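Local coordinates for putative glutaryl-CoA dehydrogenase (PDB 2EBA), which belongs to the acyl-CoA dehydrogenase family of flavoproteins and binds flavin-adenine dinucleotide within an assembly of four chains, at residues E359-Y362 with T363-G366. Sequence-based numbering, arbitrary orientation.
Sequences ETVY and TYEG. With FAD (flavin-adenine dinucleotide), chain I.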
ATOM      1  N   GLU A 359      -7.103   4.356  16.649  1.00 17.66           N
ATOM      2  CA  GLU A 359      -5.950   5.210  16.417  1.00 17.81           C
ATOM      3  C   GLU A 359      -5.115   5.165  17.717  1.00 16.60           C
ATOM      4  O   GLU A 359      -3.888   5.119  17.677  1.00 16.43           O
ATOM      5  CB  GLU A 359      -6.437   6.627  16.077  1.00 17.22           C
ATOM      6  CG  GLU A 359      -5.451   7.508  15.294  1.00 19.59           C
ATOM      7  CD  GLU A 359      -5.278   7.140  13.819  1.00 17.73           C
ATOM      8  OE1 GLU A 359      -6.274   7.143  13.064  1.00 15.70           O
ATOM      9  OE2 GLU A 359      -4.127   6.866  13.407  1.00 20.53           O
ATOM     10  N   THR A 360      -5.796   5.134  18.863  1.00 15.95           N
ATOM     11  CA  THR A 360      -5.131   5.062  20.168  1.00 14.99           C
ATOM     12  C   THR A 360      -4.485   3.689  20.384  1.00 14.34           C
ATOM     13  O   THR A 360      -3.297   3.587  20.721  1.00 13.70           O
ATOM     14  CB  THR A 360      -6.140   5.317  21.318  1.00 15.05           C
ATOM     15  OG1 THR A 360      -6.354   6.727  21.464  1.00 12.91           O
ATOM     16  CG2 THR A 360      -5.639   4.724  22.629  1.00 14.02           C
ATOM     17  N   VAL A 361      -5.276   2.640  20.190  1.00 12.43           N
ATOM     18  CA  VAL A 361      -4.799   1.273  20.346  1.00 12.39           C
ATOM     19  C   VAL A 361      -3.582   1.066  19.451  1.00 12.90           C
ATOM     20  O   VAL A 361      -2.649   0.334  19.789  1.00 14.34           O
ATOM     21  CB  VAL A 361      -5.894   0.270  19.956  1.00 12.26           C
ATOM     22  CG1 VAL A 361      -5.426  -1.150  20.249  1.00 13.41           C
ATOM     23  CG2 VAL A 361      -7.182   0.593  20.701  1.00  9.52           C
ATOM     24  N   TYR A 362      -3.609   1.724  18.302  1.00 12.27           N
ATOM     25  CA  TYR A 362      -2.532   1.670  17.337  1.00 12.55           C
ATOM     26  C   TYR A 362      -1.272   2.339  17.896  1.00 12.13           C
ATOM     27  O   TYR A 362      -0.162   2.057  17.460  1.00 12.92           O
ATOM     28  CB  TYR A 362      -2.999   2.375  16.066  1.00 12.74           C
ATOM     29  CG  TYR A 362      -1.989   2.455  14.963  1.00 12.86           C
ATOM     30  CD1 TYR A 362      -1.468   1.308  14.370  1.00 12.43           C
ATOM     31  CD2 TYR A 362      -1.576   3.691  14.482  1.00 14.59           C
ATOM     32  CE1 TYR A 362      -0.559   1.405  13.324  1.00 15.24           C
ATOM     33  CE2 TYR A 362      -0.676   3.793  13.443  1.00 15.09           C
ATOM     34  CZ  TYR A 362      -0.173   2.661  12.872  1.00 15.06           C
ATOM     35  OH  TYR A 362       0.728   2.814  11.859  1.00 17.11           O
ATOM     36  N   THR A 363      -1.459   3.206  18.882  1.00 13.50           N
ATOM     37  CA  THR A 363      -0.368   3.941  19.506  1.00 13.52           C
ATOM     38  C   THR A 363       0.151   3.398  20.848  1.00 12.99           C
ATOM     39  O   THR A 363       1.351   3.171  21.008  1.00 12.01           O
ATOM     40  CB  THR A 363      -0.786   5.413  19.688  1.00 13.56           C
ATOM     41  OG1 THR A 363      -0.862   6.036  18.404  1.00 13.19           O
ATOM     42  CG2 THR A 363       0.206   6.163  20.543  1.00 14.68           C
ATOM     43  N   TYR A 364      -0.739   3.198  21.813  1.00 13.50           N
ATOM     44  CA  TYR A 364      -0.290   2.725  23.113  1.00 15.30           C
ATOM     45  C   TYR A 364       0.086   1.253  23.155  1.00 15.80           C
ATOM     46  O   TYR A 364      -0.158   0.514  22.208  1.00 14.93           O
ATOM     47  CB  TYR A 364      -1.318   3.063  24.209  1.00 15.00           C
ATOM     48  CG  TYR A 364      -2.653   2.329  24.212  1.00 15.70           C
ATOM     49  CD1 TYR A 364      -2.822   1.081  23.601  1.00 15.41           C
ATOM     50  CD2 TYR A 364      -3.736   2.860  24.912  1.00 16.69           C
ATOM     51  CE1 TYR A 364      -4.038   0.392  23.700  1.00 13.14           C
ATOM     52  CE2 TYR A 364      -4.942   2.182  25.012  1.00 14.61           C
ATOM     53  CZ  TYR A 364      -5.089   0.954  24.408  1.00 14.53           C
ATOM     54  OH  TYR A 364      -6.298   0.311  24.511  1.00 13.60           O
ATOM     55  N   GLU A 365       0.692   0.832  24.259  1.00 17.80           N
ATOM     56  CA  GLU A 365       1.118  -0.556  24.394  1.00 19.25           C
ATOM     57  C   GLU A 365       2.095  -0.886  23.266  1.00 19.27           C
ATOM     58  O   GLU A 365       2.078  -1.984  22.705  1.00 19.84           O
ATOM     59  CB  GLU A 365      -0.097  -1.478  24.344  1.00 19.63           C
ATOM     60  CG  GLU A 365      -1.086  -1.202  25.465  1.00 21.61           C
ATOM     61  CD  GLU A 365      -0.910  -2.134  26.644  1.00 25.36           C
ATOM     62  OE1 GLU A 365       0.190  -2.695  26.803  1.00 28.06           O
ATOM     63  OE2 GLU A 365      -1.870  -2.304  27.422  1.00 27.11           O
ATOM     64  N   GLY A 366       2.958   0.082  22.962  1.00 18.94           N
ATOM     65  CA  GLY A 366       3.944  -0.085  21.907  1.00 17.73           C
ATOM     66  C   GLY A 366       3.382   0.324  20.563  1.00 16.56           C
ATOM     67  O   GLY A 366       2.470  -0.321  20.076  1.00 16.74           O
TER
HETATM   68  PA  FAD I1001       6.520   9.012  21.161  1.00 19.11           P
HETATM   69  O1A FAD I1001       7.264  10.328  21.117  1.00 23.20           O
HETATM   70  O2A FAD I1001       7.050   7.853  21.967  1.00 22.17           O
HETATM   71  O5B FAD I1001       6.261   8.560  19.626  1.00 19.05           O
HETATM   72  C5B FAD I1001       5.874   9.359  18.635  1.00 21.29           C
HETATM   73  C4B FAD I1001       6.076   8.897  17.214  1.00 22.72           C
HETATM   74  O4B FAD I1001       7.561   8.357  17.036  1.00 20.09           O
HETATM   75  C3B FAD I1001       5.494   7.384  17.131  1.00 19.33           C
HETATM   76  O3B FAD I1001       5.230   7.190  15.746  1.00 18.44           O
HETATM   77  C2B FAD I1001       6.613   6.334  17.324  1.00 20.11           C
HETATM   78  O2B FAD I1001       6.475   5.243  16.497  1.00 19.31           O
HETATM   79  C1B FAD I1001       7.772   7.098  16.735  1.00 19.08           C
HETATM   80  N9A FAD I1001       9.016   6.570  17.444  1.00 16.95           N
HETATM   81  C8A FAD I1001       9.267   6.649  18.741  1.00 19.98           C
HETATM   82  N7A FAD I1001      10.503   6.081  18.941  1.00 20.81           N
HETATM   83  C5A FAD I1001      11.003   5.667  17.744  1.00 18.20           C
HETATM   84  C6A FAD I1001      12.214   5.024  17.323  1.00 17.32           C
HETATM   85  N6A FAD I1001      13.169   4.679  18.205  1.00 16.52           N
HETATM   86  N1A FAD I1001      12.399   4.748  15.990  1.00 15.54           N
HETATM   87  C2A FAD I1001      11.450   5.078  15.063  1.00 15.17           C
HETATM   88  N3A FAD I1001      10.282   5.693  15.440  1.00 15.74           N
HETATM   89  C4A FAD I1001      10.047   6.003  16.769  1.00 19.13           C
HETATM   90  N1  FAD I1001       0.851   4.584  29.007  1.00 21.85           N
HETATM   91  C2  FAD I1001       0.925   3.913  30.205  1.00 21.03           C
HETATM   92  O2  FAD I1001       2.032   3.658  30.711  1.00 22.29           O
HETATM   93  N3  FAD I1001      -0.219   3.527  30.849  1.00 20.70           N
HETATM   94  C4  FAD I1001      -1.454   3.804  30.313  1.00 20.59           C
HETATM   95  O4  FAD I1001      -2.485   3.455  30.923  1.00 19.19           O
HETATM   96  C4X FAD I1001      -1.553   4.495  29.088  1.00 21.41           C
HETATM   97  N5  FAD I1001      -2.780   4.807  28.539  1.00 22.71           N
HETATM   98  C5X FAD I1001      -2.881   5.514  27.364  1.00 22.56           C
HETATM   99  C6  FAD I1001      -4.160   5.849  26.848  1.00 21.81           C
HETATM  100  C7  FAD I1001      -4.275   6.604  25.654  1.00 22.04           C
HETATM  101  C7M FAD I1001      -5.672   6.939  25.174  1.00 21.64           C
HETATM  102  C8  FAD I1001      -3.097   7.020  24.956  1.00 22.38           C
HETATM  103  C8M FAD I1001      -3.128   7.830  23.677  1.00 20.99           C
HETATM  104  C9  FAD I1001      -1.834   6.680  25.471  1.00 22.46           C
HETATM  105  C9A FAD I1001      -1.686   5.926  26.683  1.00 22.83           C
HETATM  106  N10 FAD I1001      -0.433   5.592  27.240  1.00 21.96           N
HETATM  107  C10 FAD I1001      -0.358   4.895  28.424  1.00 21.05           C
HETATM  108  C1' FAD I1001       0.831   5.997  26.608  1.00 21.97           C
HETATM  109  C2' FAD I1001       1.134   5.307  25.311  1.00 21.02           C
HETATM  110  O2' FAD I1001       1.720   4.043  25.580  1.00 21.62           O
HETATM  111  C3' FAD I1001       2.022   6.226  24.524  1.00 21.36           C
HETATM  112  O3' FAD I1001       1.187   7.150  23.832  1.00 21.78           O
HETATM  113  C4' FAD I1001       2.906   5.519  23.504  1.00 20.83           C
HETATM  114  O4' FAD I1001       4.060   4.961  24.140  1.00 20.46           O
HETATM  115  C5' FAD I1001       3.375   6.493  22.441  1.00 21.23           C
HETATM  116  O5' FAD I1001       4.382   7.332  22.969  1.00 20.02           O
HETATM  117  P   FAD I1001       4.309   8.951  22.991  1.00 17.39           P
HETATM  118  O1P FAD I1001       2.895   9.437  22.915  1.00 15.23           O
HETATM  119  O2P FAD I1001       5.123   9.412  24.176  1.00 23.56           O
HETATM  120  O3P FAD I1001       5.001   9.346  21.601  1.00 20.32           O
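Two successive backbone amides, of T363 and Y364, converge on one carbonyl oxygen, that of T360, as the chain leaves helix 351-361. The two bonds differ in geometry. Y364 N lies 2.8 Å from T360 O and meets it almost head-on, with a C=O...N angle of 172°. T363 N, 2.6 Å from T360 O, comes instead from well above the carbonyl plane. The Y364 ring then folds back over T360 and V361, laying one face on T360 O and the backbone N of V361. It can do so because its CG sits between the backbone N and the carbonyl carbon (chi1 70°). T360 CG2 meets the ring at Y364 CD2, 3.5 Å away, while on the CE1 side V361 CG1 packs 4.0 Å from Y364 CE1. The phenol oxygen of Y364 is hydrogen-bonded to R90 and S91, which hold the far end of the ring.

At this helix exit a 3-10-type bond (i to i+3, from T363 N) and an alpha-type bond (i to i+4, from Y364 N) share one acceptor. The turn, in the C-terminal helical region of an acyl-CoA dehydrogenase fold, forms part of the FAD pocket. The methyl of T360 touches the Y364 ring and the cofactor alike: T360 CG2 is 3.4 Å from FAD C7M, a methyl of the flavin ring system. FAD C6 lies at the edge of the Y364 ring, in its plane, 3.6 Å from CD2 of Y364. Further along the cofactor, T363 CG2 approaches the ribityl hydroxyl FAD O3' at 3.6 Å, while T363 OG1 is hydrogen-bonded to R337 of the second subunit. From helix 315-340, K322 reaches in, and its NZ is hydrogen-bonded to the carbonyl oxygens of V361, Y364 and G366.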